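PDB 2OP5: hypothetical protein from Uncultured marine organism, which is of unknown function but has a ferredoxin-like fold and forms a dimer in which the C-terminal strand of each copy pairs with the sheet of the other. Local coordinates for the interface of chains A and B. Residues are numbered along the deposited sequence; one frame, centred on the assembly and turned at random. Chains: chain A/B, hypothetical protein.

The interface of chains A and B. Residues chain A 40, 44, 48-51; chain B 113-115.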
loop_
_atom_site.group_PDB
_atom_site.type_symbol
_atom_site.label_atom_id
_atom_site.label_comp_id
_atom_site.label_asym_id
_atom_site.label_seq_id
_atom_site.Cartn_x
_atom_site.Cartn_y
_atom_site.Cartn_z
ATOM N N TYR A 40 8.283 -0.091 -17.050
ATOM C CA TYR A 40 7.121 -0.872 -16.602
ATOM C C TYR A 40 6.857 -2.098 -17.454
ATOM O O TYR A 40 6.485 -3.133 -16.939
ATOM C CB TYR A 40 5.841 -0.031 -16.614
ATOM C CG TYR A 40 5.630 0.881 -15.437
ATOM C CD1 TYR A 40 5.811 0.420 -14.125
ATOM C CD2 TYR A 40 5.133 2.162 -15.623
ATOM C CE1 TYR A 40 5.601 1.232 -13.057
ATOM C CE2 TYR A 40 4.885 2.975 -14.550
ATOM C CZ TYR A 40 5.121 2.508 -13.266
ATOM O OH TYR A 40 4.893 3.343 -12.188
ATOM N N SER A 44 6.944 -5.518 -15.652
ATOM C CA SER A 44 5.692 -6.299 -15.642
ATOM C C SER A 44 5.935 -7.721 -16.155
ATOM O O SER A 44 5.377 -8.668 -15.609
ATOM C CB SER A 44 4.554 -5.622 -16.417
ATOM O OG SER A 44 4.562 -5.916 -17.803
ATOM N N LEU A 48 6.171 -7.621 -11.939
ATOM C CA LEU A 48 5.431 -6.485 -11.391
ATOM C C LEU A 48 4.009 -6.578 -11.957
ATOM O O LEU A 48 3.813 -6.707 -13.180
ATOM C CB LEU A 48 6.068 -5.137 -11.744
ATOM C CG LEU A 48 5.410 -3.912 -11.111
ATOM C CD1 LEU A 48 5.644 -3.859 -9.612
ATOM C CD2 LEU A 48 5.904 -2.644 -11.764
ATOM N N ILE A 49 3.035 -6.584 -11.053
ATOM C CA ILE A 49 1.619 -6.600 -11.400
ATOM C C ILE A 49 1.037 -5.204 -11.360
ATOM O O ILE A 49 0.313 -4.804 -12.258
ATOM C CB ILE A 49 0.813 -7.467 -10.406
ATOM C CG1 ILE A 49 1.309 -8.919 -10.475
ATOM C CG2 ILE A 49 -0.707 -7.345 -10.670
ATOM C CD1 ILE A 49 0.716 -9.853 -9.419
ATOM N N ARG A 50 1.376 -4.458 -10.315
ATOM C CA ARG A 50 0.797 -3.152 -10.093
ATOM C C ARG A 50 1.757 -2.230 -9.338
ATOM O O ARG A 50 2.574 -2.690 -8.545
ATOM C CB ARG A 50 -0.509 -3.338 -9.314
ATOM C CG ARG A 50 -1.389 -2.097 -9.180
ATOM C CD ARG A 50 -2.562 -2.387 -8.279
ATOM N NE ARG A 50 -3.514 -3.308 -8.913
ATOM C CZ ARG A 50 -4.702 -2.967 -9.416
ATOM N NH1 ARG A 50 -5.157 -1.708 -9.362
ATOM N NH2 ARG A 50 -5.465 -3.916 -9.968
ATOM N N HIS A 51 1.647 -0.935 -9.618
ATOM C CA HIS A 51 2.464 0.112 -8.989
ATOM C C HIS A 51 1.615 1.357 -8.909
ATOM O O HIS A 51 1.217 1.894 -9.926
ATOM C CB HIS A 51 3.753 0.385 -9.752
ATOM C CG HIS A 51 4.620 1.447 -9.135
ATOM N ND1 HIS A 51 5.393 2.306 -9.885
ATOM C CD2 HIS A 51 4.820 1.798 -7.840
ATOM C CE1 HIS A 51 6.069 3.107 -9.080
ATOM N NE2 HIS A 51 5.738 2.824 -7.831
ATOM N N PHE B 113 0.155 1.958 -12.398
ATOM C CA PHE B 113 0.448 0.976 -13.428
ATOM C C PHE B 113 -0.286 -0.308 -13.078
ATOM O O PHE B 113 -0.268 -0.718 -11.915
ATOM C CB PHE B 113 1.934 0.675 -13.538
ATOM C CG PHE B 113 2.220 -0.554 -14.356
ATOM C CD1 PHE B 113 2.027 -0.533 -15.721
ATOM C CD2 PHE B 113 2.620 -1.752 -13.757
ATOM C CE1 PHE B 113 2.252 -1.650 -16.473
ATOM C CE2 PHE B 113 2.847 -2.869 -14.520
ATOM C CZ PHE B 113 2.669 -2.817 -15.870
ATOM N N ILE B 114 -0.924 -0.925 -14.079
ATOM C CA ILE B 114 -1.599 -2.203 -13.926
ATOM C C ILE B 114 -1.314 -3.104 -15.135
ATOM O O ILE B 114 -1.790 -2.849 -16.240
ATOM C CB ILE B 114 -3.121 -2.051 -13.804
ATOM C CG1 ILE B 114 -3.497 -1.248 -12.568
ATOM C CG2 ILE B 114 -3.797 -3.445 -13.734
ATOM C CD1 ILE B 114 -4.985 -0.903 -12.499
ATOM N N ARG B 115 -0.568 -4.172 -14.884
ATOM C CA ARG B 115 -0.177 -5.190 -15.870
ATOM C C ARG B 115 -1.367 -5.691 -16.672
ATOM O O ARG B 115 -2.468 -5.752 -16.142
ATOM C CB ARG B 115 0.370 -6.366 -15.077
ATOM C CG ARG B 115 1.072 -7.466 -15.799
ATOM C CD ARG B 115 1.150 -8.651 -14.853
ATOM N NE ARG B 115 2.392 -9.386 -14.915
ATOM C CZ ARG B 115 2.661 -10.451 -14.175
ATOM N NH1 ARG B 115 1.762 -10.951 -13.351
ATOM N NH2 ARG B 115 3.833 -11.052 -14.286
#
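B:Phe113 lays its ring against that of A:Tyr40 in a near-parallel stack, the planes 6° apart and the centroids separated by 4.5 Å. The two side chains run in opposite directions, which slides the rings off centre: CB of B:Phe113 sits over the middle of the tyrosine face, 3.7 Å from its centroid, while CB of A:Tyr40 lies over the rim of the phenylalanine. CG of B:Phe113 is anti to the backbone N (chi1 166°), which sends the ring away from its own strand toward helix 37-46. There its outer corner, CZ, meets CB of A:Ser44 at 3.4 Å, and the CD2 methyl of A:Leu48 touches its CD2 side. The tyrosine is steadied at its hydroxyl edge, OH hydrogen-bonded to ND1 of A:His51 at 2.6 Å, with that nitrogen in the plane of the phenol ring.

B:Arg115 reaches over to the helix, where NE and NH2 on one flank of its guanidinium share the carbonyl O of A:Ser44, each at 3.1 Å. NH2 approaches almost straight down the carbonyl axis (177° at O), whereas NE stands above the carbonyl plane; both bonds are bent at the hydrogen, the shared oxygen lying somewhat out of the guanidinium plane. A leucine here would probably leave the A:Ser44 carbonyl without its two donors and cost the strand end its side-chain tie to the helix, the backbone bond to A:Ile49 remaining. On the other side of the strand, A:Arg50 and B:Ile114 run parallel, with CG1 of the isoleucine over the rim of one guanidinium face.

Backbone pairing fixes this register. N of B:Phe113 donates to O of A:His51 (2.7 Å), N of A:His51 returns a bond to O of B:Phe113, and N of B:Arg115 donates to O of A:Ile49 (2.8 Å). Strand 111-114 of chain B thus adds antiparallel to strand 48-56 of chain A, against helix 37-46, and the two-fold repeats this pairing with the chains exchanged.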